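PDB 5YKJ: peroxiredoxin PRX1, mitochondrial from Saccharomyces cerevisiae, which probably reduces peroxides in yeast mitochondria as a 1-Cys peroxiredoxin, a thiol peroxidase whose oxidised form is resolved through the glutathione and thioredoxin systems. Local coordinates for residues A8-A13 / N21-L26; D14-K19 / F94-D99; D28-L33 / V130-P135; D109-E114 / K125-V130; V156-D161 / I175-A180. One frame throughout, in Å; residues are numbered along the deposited sequence.

Contact 1: A8-A13 / N21-L26; sequences APNFDA and NFYDYL
Phe11 and Phe22 form an offset stack, centroids 4.6 Å apart and planes 15° from parallel. CE2 of Phe11 lies over the rim of the Phe22 ring, whose opposite face takes CD1 of Leu26, while CB of Phe22 sits over the centre of the Phe11 ring. In a second layer the Asn10 amide lies almost flat on Tyr23, the planes 5° apart. With CG anti to the backbone N (chi1 -163°) the amide continues over the ring; Asn10 CB lies 3.5 Å from the Tyr23 centroid, a CH-pi contact.

Hydrogen bonds hold the Asn10-Tyr23 layer and link it to Asn21 and Asp12. Tyr23 OH donates to Ala8 O at 2.6 Å, this oxygen meeting the ring at its edge. Asn10 OD1 is gripped from opposite faces of its plane, by Tyr23 N at 3.1 Å and by Phe11 N. Asn10 ND2 donates within its own amide plane to Asn21 OD1 at 3.2 Å. Asn21 ND2 meets Asp12 OD1 from above the carboxylate plane, 3.0 Å away.

In the backbone, Phe22 N reaches Phe11 O at 3.0 Å. Asn21 OD1 accepts from Asp24 N on an in-plane lone pair, which makes Asn21 the N-cap of helix 22-26. The helix starts from the beta hairpin of strands 12-13 and 20-21, the N-terminal hairpin found in peroxiredoxins.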
# COMPACT_ATOMS: atom_id res chain seq x y z
N ALA A 8 10.04 -3.71 -5.81
CA ALA A 8 9.47 -4.55 -4.80
C ALA A 8 9.87 -5.99 -5.14
O ALA A 8 9.56 -6.50 -6.12
CB ALA A 8 7.97 -4.44 -4.83
N PRO A 9 10.61 -6.62 -4.23
CA PRO A 9 11.06 -7.98 -4.51
C PRO A 9 9.94 -8.99 -4.65
O PRO A 9 9.05 -8.96 -3.92
CB PRO A 9 11.90 -8.37 -3.29
CG PRO A 9 11.86 -7.25 -2.38
CD PRO A 9 11.17 -6.10 -2.99
N ASN A 10 10.07 -9.87 -5.62
CA ASN A 10 9.12 -10.91 -5.80
C ASN A 10 9.37 -12.05 -4.81
O ASN A 10 10.41 -12.20 -4.31
CB ASN A 10 9.19 -11.45 -7.22
CG ASN A 10 7.96 -12.26 -7.62
OD1 ASN A 10 7.03 -12.37 -6.87
ND2 ASN A 10 8.00 -12.86 -8.80
N PHE A 11 8.35 -12.83 -4.56
CA PHE A 11 8.44 -13.92 -3.63
C PHE A 11 7.32 -14.91 -3.87
O PHE A 11 6.40 -14.59 -4.45
CB PHE A 11 8.43 -13.44 -2.15
CG PHE A 11 7.23 -12.62 -1.75
CD1 PHE A 11 6.10 -13.23 -1.27
CD2 PHE A 11 7.25 -11.25 -1.81
CE1 PHE A 11 4.98 -12.52 -0.95
CE2 PHE A 11 6.14 -10.54 -1.45
CZ PHE A 11 5.01 -11.17 -1.00
N ASP A 12 7.50 -16.10 -3.33
CA ASP A 12 6.50 -17.12 -3.31
C ASP A 12 6.09 -17.28 -1.86
O ASP A 12 6.90 -17.23 -1.02
CB ASP A 12 7.00 -18.47 -3.83
CG ASP A 12 7.30 -18.45 -5.31
OD1 ASP A 12 6.54 -18.06 -6.11
OD2 ASP A 12 8.38 -18.86 -5.66
N ALA A 13 4.82 -17.47 -1.60
CA ALA A 13 4.36 -17.63 -0.25
C ALA A 13 3.08 -18.40 -0.17
O ALA A 13 2.38 -18.48 -1.08
CB ALA A 13 4.11 -16.27 0.38
N ASN A 21 2.59 -16.37 -6.11
CA ASN A 21 3.81 -15.74 -6.51
C ASN A 21 3.33 -14.27 -6.47
O ASN A 21 2.36 -13.98 -7.02
CB ASN A 21 4.25 -16.14 -7.89
CG ASN A 21 5.39 -15.29 -8.37
OD1 ASN A 21 5.22 -14.33 -9.02
ND2 ASN A 21 6.55 -15.66 -7.96
N PHE A 22 4.05 -13.40 -5.80
CA PHE A 22 3.61 -12.04 -5.63
C PHE A 22 3.37 -11.27 -6.90
O PHE A 22 2.40 -10.65 -7.04
CB PHE A 22 4.66 -11.34 -4.76
CG PHE A 22 4.29 -9.93 -4.30
CD1 PHE A 22 3.13 -9.69 -3.65
CD2 PHE A 22 5.14 -8.89 -4.49
CE1 PHE A 22 2.79 -8.45 -3.26
CE2 PHE A 22 4.82 -7.61 -4.06
CZ PHE A 22 3.65 -7.41 -3.42
N TYR A 23 4.31 -11.32 -7.81
CA TYR A 23 4.17 -10.61 -9.07
C TYR A 23 2.95 -11.12 -9.87
O TYR A 23 2.24 -10.36 -10.43
CB TYR A 23 5.46 -10.70 -9.92
CG TYR A 23 6.60 -9.79 -9.53
CD1 TYR A 23 6.63 -9.18 -8.31
CD2 TYR A 23 7.62 -9.56 -10.39
CE1 TYR A 23 7.67 -8.38 -7.96
CE2 TYR A 23 8.67 -8.78 -10.06
CZ TYR A 23 8.68 -8.16 -8.84
OH TYR A 23 9.71 -7.36 -8.53
N ASP A 24 2.79 -12.43 -9.88
CA ASP A 24 1.67 -13.05 -10.55
C ASP A 24 0.37 -12.62 -9.91
O ASP A 24 -0.58 -12.38 -10.61
CB ASP A 24 1.79 -14.57 -10.47
CG ASP A 24 2.80 -15.13 -11.42
OD1 ASP A 24 3.28 -14.42 -12.25
OD2 ASP A 24 3.13 -16.28 -11.28
N TYR A 25 0.34 -12.53 -8.60
CA TYR A 25 -0.87 -12.11 -7.95
C TYR A 25 -1.24 -10.69 -8.36
O TYR A 25 -2.36 -10.39 -8.63
CB TYR A 25 -0.77 -12.19 -6.39
CG TYR A 25 -1.89 -11.45 -5.65
CD1 TYR A 25 -3.13 -11.97 -5.58
CD2 TYR A 25 -1.66 -10.24 -5.04
CE1 TYR A 25 -4.15 -11.32 -4.95
CE2 TYR A 25 -2.66 -9.58 -4.39
CZ TYR A 25 -3.92 -10.11 -4.34
OH TYR A 25 -4.93 -9.45 -3.71
N LEU A 26 -0.25 -9.82 -8.35
CA LEU A 26 -0.46 -8.44 -8.68
C LEU A 26 -0.83 -8.22 -10.14
O LEU A 26 -1.59 -7.42 -10.44
CB LEU A 26 0.78 -7.61 -8.37
CG LEU A 26 1.14 -7.34 -6.92
CD1 LEU A 26 2.44 -6.58 -6.86
CD2 LEU A 26 0.01 -6.63 -6.20

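Contact 2: D14-K19 / F94-D99; sequences DTTVGK and FPIIGD
Val17 overlaps the Pro95 ring obliquely, its CG1 4.0 Å from Pro95 CB and its CG2 near Pro95 CG. It rides on a type I beta turn, Thr15 to Gly18, at the tip of the hairpin of strands 12-13 and 20-21, which leans on strand 96-98, an outermost strand of the central sheet. Thr15 and Pro95 lie side by side and point the same way. Thr15 OG1 sits between its backbone N and carbonyl carbon (chi1 77°), where it accepts from Val17 N at 3.0 Å, an ST turn, and donates to Gly18 O at 2.7 Å; the two bonds fix the rotation of the hydroxyl-bearing branch. Thr16 works differently: its OG1 accepts from Ile96 N at 2.9 Å, where the Thr16 backbone O would be expected to accept in a continued antiparallel pair, and its side chain also touches His76 and Ile80 of helix 73-87. Backbone to backbone, Thr16 N reaches Ile96 O at 3.2 Å and Gly98 N reaches Asp14 O at 2.9 Å, on either side of the single bridge between Thr15 and Ile97. Beyond the second bond, one water accepts from Asp14 N and donates to Gly98 O, 2.8 Å away.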
# COMPACT_ATOMS: atom_id res chain seq x y z
N ASP A 14 2.85 -18.94 1.02
CA ASP A 14 1.62 -19.58 1.40
C ASP A 14 0.73 -18.46 1.96
O ASP A 14 1.17 -17.64 2.68
CB ASP A 14 1.88 -20.64 2.45
CG ASP A 14 3.05 -21.50 2.11
OD1 ASP A 14 2.85 -22.40 1.30
OD2 ASP A 14 4.19 -21.23 2.59
N THR A 15 -0.52 -18.48 1.55
CA THR A 15 -1.48 -17.48 1.94
C THR A 15 -2.86 -18.09 2.14
O THR A 15 -3.08 -19.23 1.86
CB THR A 15 -1.64 -16.37 0.89
OG1 THR A 15 -2.44 -16.81 -0.18
CG2 THR A 15 -0.30 -15.95 0.32
N THR A 16 -3.75 -17.23 2.60
CA THR A 16 -5.14 -17.56 2.86
C THR A 16 -5.87 -17.88 1.58
O THR A 16 -6.94 -18.38 1.66
CB THR A 16 -5.91 -16.47 3.63
OG1 THR A 16 -5.78 -15.23 2.95
CG2 THR A 16 -5.45 -16.36 5.04
N VAL A 17 -5.30 -17.56 0.44
CA VAL A 17 -5.88 -17.91 -0.87
C VAL A 17 -5.12 -18.99 -1.60
O VAL A 17 -5.35 -19.21 -2.74
CB VAL A 17 -6.12 -16.75 -1.85
CG1 VAL A 17 -6.79 -15.60 -1.19
CG2 VAL A 17 -4.89 -16.34 -2.64
N GLY A 18 -4.22 -19.64 -0.90
CA GLY A 18 -3.35 -20.65 -1.44
C GLY A 18 -1.97 -20.11 -1.77
O GLY A 18 -1.70 -18.98 -1.52
N LYS A 19 -1.11 -20.94 -2.31
CA LYS A 19 0.18 -20.50 -2.68
C LYS A 19 0.14 -19.47 -3.81
O LYS A 19 -0.54 -19.63 -4.75
CB LYS A 19 1.04 -21.70 -3.06
CG LYS A 19 1.24 -22.63 -1.90
CD LYS A 19 2.26 -23.71 -2.17
CE LYS A 19 2.61 -24.53 -0.94
NZ LYS A 19 3.54 -25.63 -1.33
N PHE A 94 -8.94 -10.60 -0.26
CA PHE A 94 -7.54 -10.54 -0.53
C PHE A 94 -6.85 -11.51 0.39
O PHE A 94 -7.33 -11.91 1.36
CB PHE A 94 -7.00 -9.10 -0.35
CG PHE A 94 -7.40 -8.46 0.94
CD1 PHE A 94 -6.75 -8.78 2.09
CD2 PHE A 94 -8.40 -7.51 1.00
CE1 PHE A 94 -7.11 -8.21 3.28
CE2 PHE A 94 -8.72 -6.91 2.18
CZ PHE A 94 -8.10 -7.28 3.33
N PRO A 95 -5.65 -11.86 -0.04
CA PRO A 95 -4.86 -12.78 0.75
C PRO A 95 -4.15 -12.16 1.93
O PRO A 95 -3.89 -11.01 1.93
CB PRO A 95 -3.75 -13.24 -0.20
CG PRO A 95 -3.96 -12.56 -1.48
CD PRO A 95 -4.92 -11.47 -1.25
N ILE A 96 -3.85 -13.00 2.89
CA ILE A 96 -3.01 -12.66 3.99
C ILE A 96 -1.87 -13.71 3.92
O ILE A 96 -2.13 -14.85 3.92
CB ILE A 96 -3.67 -12.69 5.37
CG1 ILE A 96 -4.94 -11.85 5.35
CG2 ILE A 96 -2.71 -12.14 6.40
CD1 ILE A 96 -5.58 -11.68 6.68
N ILE A 97 -0.64 -13.23 3.83
CA ILE A 97 0.51 -14.08 3.73
C ILE A 97 0.91 -14.71 5.08
O ILE A 97 1.03 -14.05 6.03
CB ILE A 97 1.72 -13.26 3.20
CG1 ILE A 97 1.46 -12.70 1.80
CG2 ILE A 97 3.02 -14.05 3.30
CD1 ILE A 97 2.27 -11.45 1.48
N GLY A 98 1.10 -16.02 5.07
CA GLY A 98 1.53 -16.69 6.27
C GLY A 98 3.05 -16.70 6.34
O GLY A 98 3.70 -17.53 5.85
N ASP A 99 3.59 -15.70 6.97
CA ASP A 99 5.01 -15.52 7.10
C ASP A 99 5.50 -16.01 8.46
O ASP A 99 6.03 -15.31 9.23
CB ASP A 99 5.32 -14.04 6.91
CG ASP A 99 6.77 -13.77 6.55
OD1 ASP A 99 7.35 -14.61 5.98
OD2 ASP A 99 7.23 -12.70 6.86
O HOH W 1 4.74 -18.22 3.34

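Contact 3: D28-L33 / V130-P135; sequences DSWGVL and VFVIDP
Trp30 lays one face of its indole across the residues that follow strand 129-133. Pro135 CD sits 3.5 Å from the centroid of the Trp30 five-membered ring and Asp134 CB 3.8 Å from that of the six-membered ring, both CH-pi contacts over the face. The Asp134 carboxylate plane is nearly perpendicular to the indole (86°), its oxygens held by a salt bridge to Arg140 and the N-H of Lys138. Val132 CG1 meets the indole at its edge. On the same side of the sheet as Val132, Val32 crosses Val130 obliquely, CG1 of Val32 being 3.8 Å from CG1 of Val130. Leu33 and Phe131, on the other side with Ile133, lie alongside and point the same way, Leu33 CD2 4.1 Å from Phe131 CD1. Between the two side-chain faces, four backbone hydrogen bonds join Gly31 with Ile133 and Leu33 with Phe131, two each; the straightest, Ile133 N to Gly31 O, spans 2.8 Å at 179°. Beyond the Gly31-Ile133 pair, where the strands part, one water donates to both Ser29 O and Asp134 O. Strand 30-36 is the middle strand of the five-stranded mixed sheet of the thioredoxin fold, with 129-133 as its antiparallel neighbour.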
# COMPACT_ATOMS: atom_id res chain seq x y z
N ASP A 28 -0.94 -6.78 -13.59
CA ASP A 28 -0.73 -5.43 -14.03
C ASP A 28 -1.47 -4.41 -13.16
O ASP A 28 -1.68 -3.33 -13.57
CB ASP A 28 -1.15 -5.23 -15.48
CG ASP A 28 -0.34 -6.03 -16.44
OD1 ASP A 28 0.85 -6.21 -16.24
OD2 ASP A 28 -0.94 -6.50 -17.40
N SER A 29 -1.88 -4.78 -11.96
CA SER A 29 -2.57 -3.90 -11.09
C SER A 29 -1.58 -3.19 -10.16
O SER A 29 -0.46 -3.59 -10.04
CB SER A 29 -3.53 -4.70 -10.22
OG SER A 29 -4.60 -5.21 -10.95
N TRP A 30 -2.05 -2.16 -9.52
CA TRP A 30 -1.27 -1.52 -8.48
C TRP A 30 -1.47 -2.47 -7.28
O TRP A 30 -2.35 -3.26 -7.25
CB TRP A 30 -1.81 -0.13 -8.11
CG TRP A 30 -1.47 0.93 -9.07
CD1 TRP A 30 -1.98 1.09 -10.30
CD2 TRP A 30 -0.59 2.01 -8.86
NE1 TRP A 30 -1.45 2.19 -10.90
CE2 TRP A 30 -0.60 2.79 -10.02
CE3 TRP A 30 0.20 2.42 -7.80
CZ2 TRP A 30 0.19 3.91 -10.15
CZ3 TRP A 30 0.96 3.57 -7.94
CH2 TRP A 30 0.95 4.29 -9.10
N GLY A 31 -0.61 -2.30 -6.31
CA GLY A 31 -0.66 -3.08 -5.11
C GLY A 31 -0.42 -2.31 -3.81
O GLY A 31 0.28 -1.38 -3.80
N VAL A 32 -1.08 -2.77 -2.77
CA VAL A 32 -0.88 -2.28 -1.43
C VAL A 32 -0.53 -3.49 -0.54
O VAL A 32 -1.35 -4.33 -0.31
CB VAL A 32 -2.07 -1.49 -0.88
CG1 VAL A 32 -1.82 -1.07 0.55
CG2 VAL A 32 -2.33 -0.25 -1.67
N LEU A 33 0.73 -3.54 -0.09
CA LEU A 33 1.16 -4.58 0.79
C LEU A 33 1.22 -3.97 2.21
O LEU A 33 1.94 -3.06 2.42
CB LEU A 33 2.49 -5.15 0.36
CG LEU A 33 3.27 -6.13 1.22
CD1 LEU A 33 2.53 -7.41 1.37
CD2 LEU A 33 4.69 -6.31 0.70
N VAL A 130 3.67 -0.29 5.22
CA VAL A 130 2.74 -0.36 4.13
C VAL A 130 3.49 0.11 2.88
O VAL A 130 4.07 1.10 2.90
CB VAL A 130 1.47 0.51 4.32
CG1 VAL A 130 0.54 0.42 3.10
CG2 VAL A 130 0.69 0.03 5.51
N PHE A 131 3.45 -0.70 1.85
CA PHE A 131 4.11 -0.37 0.61
C PHE A 131 3.09 -0.24 -0.53
O PHE A 131 2.34 -1.11 -0.72
CB PHE A 131 5.11 -1.51 0.22
CG PHE A 131 6.12 -1.87 1.28
CD1 PHE A 131 5.83 -2.76 2.31
CD2 PHE A 131 7.40 -1.35 1.24
CE1 PHE A 131 6.75 -3.07 3.25
CE2 PHE A 131 8.32 -1.70 2.22
CZ PHE A 131 7.98 -2.56 3.18
N VAL A 132 3.09 0.90 -1.23
CA VAL A 132 2.24 1.09 -2.38
C VAL A 132 3.12 0.81 -3.59
O VAL A 132 4.12 1.41 -3.75
CB VAL A 132 1.75 2.51 -2.43
CG1 VAL A 132 0.89 2.73 -3.66
CG2 VAL A 132 1.00 2.83 -1.18
N ILE A 133 2.71 -0.17 -4.37
CA ILE A 133 3.47 -0.67 -5.52
C ILE A 133 2.75 -0.48 -6.85
O ILE A 133 1.60 -0.73 -6.95
CB ILE A 133 3.74 -2.13 -5.28
CG1 ILE A 133 4.50 -2.25 -3.98
CG2 ILE A 133 4.50 -2.80 -6.40
CD1 ILE A 133 4.54 -3.65 -3.40
N ASP A 134 3.48 0.02 -7.83
CA ASP A 134 2.90 0.25 -9.11
C ASP A 134 2.89 -1.02 -9.97
O ASP A 134 3.38 -2.00 -9.63
CB ASP A 134 3.46 1.50 -9.78
CG ASP A 134 4.87 1.32 -10.36
OD1 ASP A 134 5.33 0.23 -10.51
OD2 ASP A 134 5.45 2.35 -10.64
N PRO A 135 2.26 -0.90 -11.15
CA PRO A 135 2.13 -2.02 -12.09
C PRO A 135 3.47 -2.54 -12.62
O PRO A 135 3.53 -3.63 -13.05
CB PRO A 135 1.25 -1.47 -13.21
CG PRO A 135 0.44 -0.41 -12.56
CD PRO A 135 1.33 0.19 -11.49
O HOH W 2 2.44 -4.28 -15.59
O HOH W 3 2.19 -4.51 -9.77

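Contact 4: D109-E114 / K125-V130; sequences DMVDAE and KTVRSV
Met110, whose N-H takes part in the Schellman motif that ends helix 103-107 with Asp109 as its C-prime residue, buries its thioether against residues 127-129, where an inverse gamma turn is centred on Val127. SD lies 3.7 Å from Ser129 N, a weak N-H...S hydrogen bond, and equally near Ser129 CB. The chain is extended through chi2 and then bends at chi3 (-76°), which carries CE to 4.2 Å from CG1 of Val127; the two side chains cross at about a right angle. Next to them Val111 packs obliquely on the other branch of the same valine, Val111 CG1 being 3.7 Å from Val127 CG2. Nearer the surface, Thr126 OG1 donates to Met110 O at 2.6 Å, almost in line with the carbonyl bond, so that the sulfur and the carbonyl of one methionine hold two points of the facing loop.

Around this first shell, Phe106 of helix 103-107 touches Val111, and Ser35 of strand 30-36 touches Met110. Ser129 OG is hydrogen-bonded to Thr144 OG1 on strand 139-144, consistent with a second-shell bond that fixes the residue meeting the sulfur. Arg128, between Val127 and Ser129, points its CB away from Met110, and its guanidinium forms a salt bridge with Glu47 of helix 46-53. The tight bend presenting Val127 is closed by a weak bond from Arg128 N to Thr126 O, 2.8 Å long.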
# COMPACT_ATOMS: atom_id res chain seq x y z
N ASP A 109 12.77 -5.84 4.49
CA ASP A 109 13.58 -5.05 5.40
C ASP A 109 12.95 -4.59 6.71
O ASP A 109 13.43 -3.69 7.33
CB ASP A 109 14.18 -3.84 4.67
CG ASP A 109 15.29 -4.21 3.69
OD1 ASP A 109 15.96 -5.17 3.86
OD2 ASP A 109 15.49 -3.48 2.74
N MET A 110 11.89 -5.26 7.10
CA MET A 110 11.23 -4.93 8.33
C MET A 110 11.83 -5.56 9.59
O MET A 110 11.56 -5.11 10.66
CB MET A 110 9.76 -5.22 8.26
CG MET A 110 9.13 -4.33 7.26
SD MET A 110 7.31 -4.64 7.11
CE MET A 110 7.22 -6.17 6.14
N VAL A 111 12.66 -6.58 9.41
CA VAL A 111 13.36 -7.24 10.49
C VAL A 111 14.79 -7.54 9.99
O VAL A 111 15.00 -7.60 8.84
CB VAL A 111 12.71 -8.51 11.01
CG1 VAL A 111 11.41 -8.20 11.69
CG2 VAL A 111 12.51 -9.53 9.91
N ASP A 112 15.72 -7.74 10.90
CA ASP A 112 17.10 -8.03 10.58
C ASP A 112 17.48 -9.49 10.61
O ASP A 112 18.62 -9.81 10.42
CB ASP A 112 18.03 -7.23 11.45
CG ASP A 112 17.90 -5.75 11.22
OD1 ASP A 112 18.06 -5.31 10.09
OD2 ASP A 112 17.61 -5.10 12.14
N ALA A 113 16.53 -10.35 10.84
CA ALA A 113 16.78 -11.78 10.81
C ALA A 113 15.53 -12.54 10.38
O ALA A 113 14.49 -12.13 10.65
CB ALA A 113 17.20 -12.27 12.18
N GLU A 114 15.72 -13.68 9.77
CA GLU A 114 14.63 -14.55 9.40
C GLU A 114 14.86 -15.91 10.03
O GLU A 114 15.92 -16.17 10.52
CB GLU A 114 14.52 -14.70 7.89
CG GLU A 114 15.80 -15.23 7.30
CD GLU A 114 15.76 -15.44 5.82
OE1 GLU A 114 16.83 -15.63 5.31
OE2 GLU A 114 14.73 -15.44 5.23
N LYS A 125 7.84 -5.73 16.30
CA LYS A 125 7.14 -4.47 16.36
C LYS A 125 7.33 -3.65 15.11
O LYS A 125 6.54 -2.82 14.86
CB LYS A 125 7.60 -3.65 17.56
CG LYS A 125 7.15 -4.23 18.87
CD LYS A 125 7.66 -3.46 20.07
CE LYS A 125 9.17 -3.49 20.19
NZ LYS A 125 9.75 -3.49 21.59
N THR A 126 8.40 -3.91 14.40
CA THR A 126 8.69 -3.17 13.18
C THR A 126 8.01 -3.72 11.92
O THR A 126 8.13 -3.15 10.89
CB THR A 126 10.21 -3.06 12.95
OG1 THR A 126 10.78 -4.34 13.06
CG2 THR A 126 10.85 -2.22 13.99
N VAL A 127 7.30 -4.82 12.07
CA VAL A 127 6.61 -5.42 10.92
C VAL A 127 5.28 -4.73 10.75
O VAL A 127 4.26 -5.22 11.03
CB VAL A 127 6.46 -6.91 11.10
CG1 VAL A 127 5.83 -7.51 9.85
CG2 VAL A 127 7.83 -7.52 11.29
N ARG A 128 5.39 -3.50 10.33
CA ARG A 128 4.27 -2.61 10.25
C ARG A 128 4.24 -1.66 9.06
O ARG A 128 3.50 -0.74 9.06
CB ARG A 128 4.25 -1.73 11.52
CG ARG A 128 3.57 -2.34 12.72
CD ARG A 128 2.08 -2.48 12.49
NE ARG A 128 1.37 -1.22 12.61
CZ ARG A 128 0.08 -1.05 12.37
NH1 ARG A 128 -0.66 -2.05 12.00
NH2 ARG A 128 -0.47 0.13 12.51
N SER A 129 5.08 -1.92 8.10
CA SER A 129 5.12 -1.07 6.94
C SER A 129 4.02 -1.34 5.93
O SER A 129 3.55 -2.39 5.83
CB SER A 129 6.49 -1.12 6.26
OG SER A 129 7.49 -0.75 7.13
N VAL A 130 3.67 -0.29 5.22
CA VAL A 130 2.74 -0.36 4.13
C VAL A 130 3.49 0.11 2.88
O VAL A 130 4.07 1.10 2.90
CB VAL A 130 1.47 0.51 4.32
CG1 VAL A 130 0.54 0.42 3.10
CG2 VAL A 130 0.69 0.03 5.51

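Contact 5: V156-D161 / I175-A180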
# COMPACT_ATOMS: atom_id res chain seq x y z
N VAL A 156 -4.67 6.37 2.45
CA VAL A 156 -4.13 5.43 1.51
C VAL A 156 -4.80 5.63 0.13
O VAL A 156 -4.18 5.62 -0.83
CB VAL A 156 -4.33 3.96 1.99
CG1 VAL A 156 -3.99 2.95 0.89
CG2 VAL A 156 -3.54 3.71 3.26
N LEU A 157 -6.10 5.81 0.13
CA LEU A 157 -6.79 6.06 -1.10
C LEU A 157 -6.37 7.42 -1.74
O LEU A 157 -6.30 7.53 -2.91
CB LEU A 157 -8.31 5.96 -0.94
CG LEU A 157 -8.93 4.59 -0.71
CD1 LEU A 157 -10.33 4.71 -0.10
CD2 LEU A 157 -8.94 3.77 -1.97
N ARG A 158 -6.16 8.40 -0.90
CA ARG A 158 -5.79 9.72 -1.39
C ARG A 158 -4.45 9.69 -2.14
O ARG A 158 -4.32 10.21 -3.20
CB ARG A 158 -5.77 10.75 -0.25
CG ARG A 158 -5.69 12.21 -0.71
CD ARG A 158 -5.34 13.19 0.40
NE ARG A 158 -4.01 13.03 0.90
CZ ARG A 158 -2.95 13.59 0.36
NH1 ARG A 158 -3.08 14.42 -0.67
NH2 ARG A 158 -1.77 13.35 0.86
N VAL A 159 -3.48 9.04 -1.54
CA VAL A 159 -2.20 8.93 -2.19
C VAL A 159 -2.23 8.07 -3.44
O VAL A 159 -1.51 8.31 -4.29
CB VAL A 159 -1.03 8.57 -1.26
CG1 VAL A 159 -1.00 9.55 -0.14
CG2 VAL A 159 -1.11 7.14 -0.77
N ILE A 160 -3.07 7.05 -3.45
CA ILE A 160 -3.18 6.23 -4.63
C ILE A 160 -3.72 7.12 -5.77
O ILE A 160 -3.26 7.07 -6.86
CB ILE A 160 -4.11 5.01 -4.42
CG1 ILE A 160 -3.41 3.93 -3.61
CG2 ILE A 160 -4.46 4.37 -5.77
CD1 ILE A 160 -4.37 2.96 -2.97
N ASP A 161 -4.71 7.92 -5.42
CA ASP A 161 -5.29 8.79 -6.43
C ASP A 161 -4.26 9.80 -6.97
O ASP A 161 -4.19 10.04 -8.12
CB ASP A 161 -6.52 9.50 -5.89
CG ASP A 161 -7.74 8.59 -5.79
OD1 ASP A 161 -7.76 7.60 -6.41
OD2 ASP A 161 -8.61 8.92 -5.08
N ILE A 175 0.42 19.79 -1.05
CA ILE A 175 0.03 19.37 0.25
C ILE A 175 -1.50 19.40 0.35
O ILE A 175 -2.13 20.26 -0.13
CB ILE A 175 0.62 20.34 1.31
CG1 ILE A 175 0.40 19.86 2.73
CG2 ILE A 175 -0.02 21.71 1.16
CD1 ILE A 175 1.48 18.91 3.19
N ASN A 176 -2.02 18.37 0.98
CA ASN A 176 -3.42 18.25 1.27
C ASN A 176 -4.35 18.15 0.07
O ASN A 176 -5.49 18.35 0.21
CB ASN A 176 -3.78 19.43 2.12
CG ASN A 176 -3.19 19.38 3.51
OD1 ASN A 176 -2.82 18.36 3.99
ND2 ASN A 176 -3.10 20.53 4.12
N TRP A 177 -3.80 17.80 -1.08
CA TRP A 177 -4.58 17.68 -2.29
C TRP A 177 -5.70 16.67 -2.23
O TRP A 177 -5.53 15.61 -1.75
CB TRP A 177 -3.67 17.31 -3.48
CG TRP A 177 -4.35 17.05 -4.76
CD1 TRP A 177 -4.69 17.95 -5.68
CD2 TRP A 177 -4.76 15.79 -5.27
NE1 TRP A 177 -5.25 17.36 -6.73
CE2 TRP A 177 -5.33 16.02 -6.51
CE3 TRP A 177 -4.70 14.49 -4.80
CZ2 TRP A 177 -5.84 15.01 -7.28
CZ3 TRP A 177 -5.20 13.52 -5.53
CH2 TRP A 177 -5.75 13.76 -6.78
N GLN A 178 -6.83 17.03 -2.77
CA GLN A 178 -7.91 16.13 -2.94
C GLN A 178 -8.24 16.12 -4.42
O GLN A 178 -8.06 17.06 -5.10
CB GLN A 178 -9.15 16.55 -2.18
CG GLN A 178 -9.10 16.37 -0.67
CD GLN A 178 -8.97 14.95 -0.18
OE1 GLN A 178 -9.37 14.03 -0.82
NE2 GLN A 178 -8.39 14.80 0.96
N PRO A 179 -8.78 15.03 -4.89
CA PRO A 179 -9.19 14.95 -6.29
C PRO A 179 -10.19 16.07 -6.58
O PRO A 179 -10.99 16.40 -5.78
CB PRO A 179 -9.87 13.59 -6.37
CG PRO A 179 -9.14 12.76 -5.35
CD PRO A 179 -8.80 13.70 -4.25
N ALA A 180 -10.00 16.62 -7.77
CA ALA A 180 -10.64 17.75 -8.45
C ALA A 180 -9.96 19.06 -8.06
O ALA A 180 -10.24 20.04 -8.63
CB ALA A 180 -12.17 17.87 -8.29
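Arg158 reaches from helix 153-169 to the backbone of Trp177 in the loop 175-180. Its CB leaves the helix with CG anti to the backbone N (chi1 -168°), and CG comes 3.6 Å from Trp177 O. CD is nearer still, 3.2 Å from Trp177 O, and on its way passes Gln178 NE2 at 3.5 Å, the two side chains crossing at about a right angle. A bend at chi3 (67°) turns NE aside, to a salt bridge with Glu155, and chi4 (86°) then sets CZ. Arg158 NH1 donates to Trp177 O at 2.9 Å, close to the guanidinium plane, and meets the oxygen on an in-plane lone pair. One turn on, Asp161 CB approaches Trp177 CZ3 at 4.2 Å, and OD2 of Asp161 stands 3.9 Å from Pro179 CG; the same carboxylate pairs with Arg61. Over one face of the indole lies Pro179 N. The Trp177 ring also packs along the helix on Ala162 and Leu165, while Val156, Leu157 and Ile160 touch Phe58 of helix 55-59. Thus the loop crosses the surface of helix 153-169 on its way to strand 183-184 of the C-terminal domain.

Contact 3 lies nearest the core, its centre about 6 Å from that of the chain; the other contacts lie about 11 to 18 Å from it, centre to centre. Contacts 1 and 2 pack together, centres about 11 Å apart, with Phe11 CZ 3.7 Å from Ile97 CD1. Contact 1 also packs on contact 3, Ala8 CB being 3.8 Å from Ile133 CD1. Contacts 3 and 4 share Val130, and Phe131 CE1 lies 4.2 Å from Met110 SD. On the other side of the sheet, Val32 CG2 meets Ile160 CD1 of contact 5 at 4.0 Å. Strand 30-36 of contact 3 leads toward Cys44, present as S-hydroxycysteine and probably the peroxidatic residue.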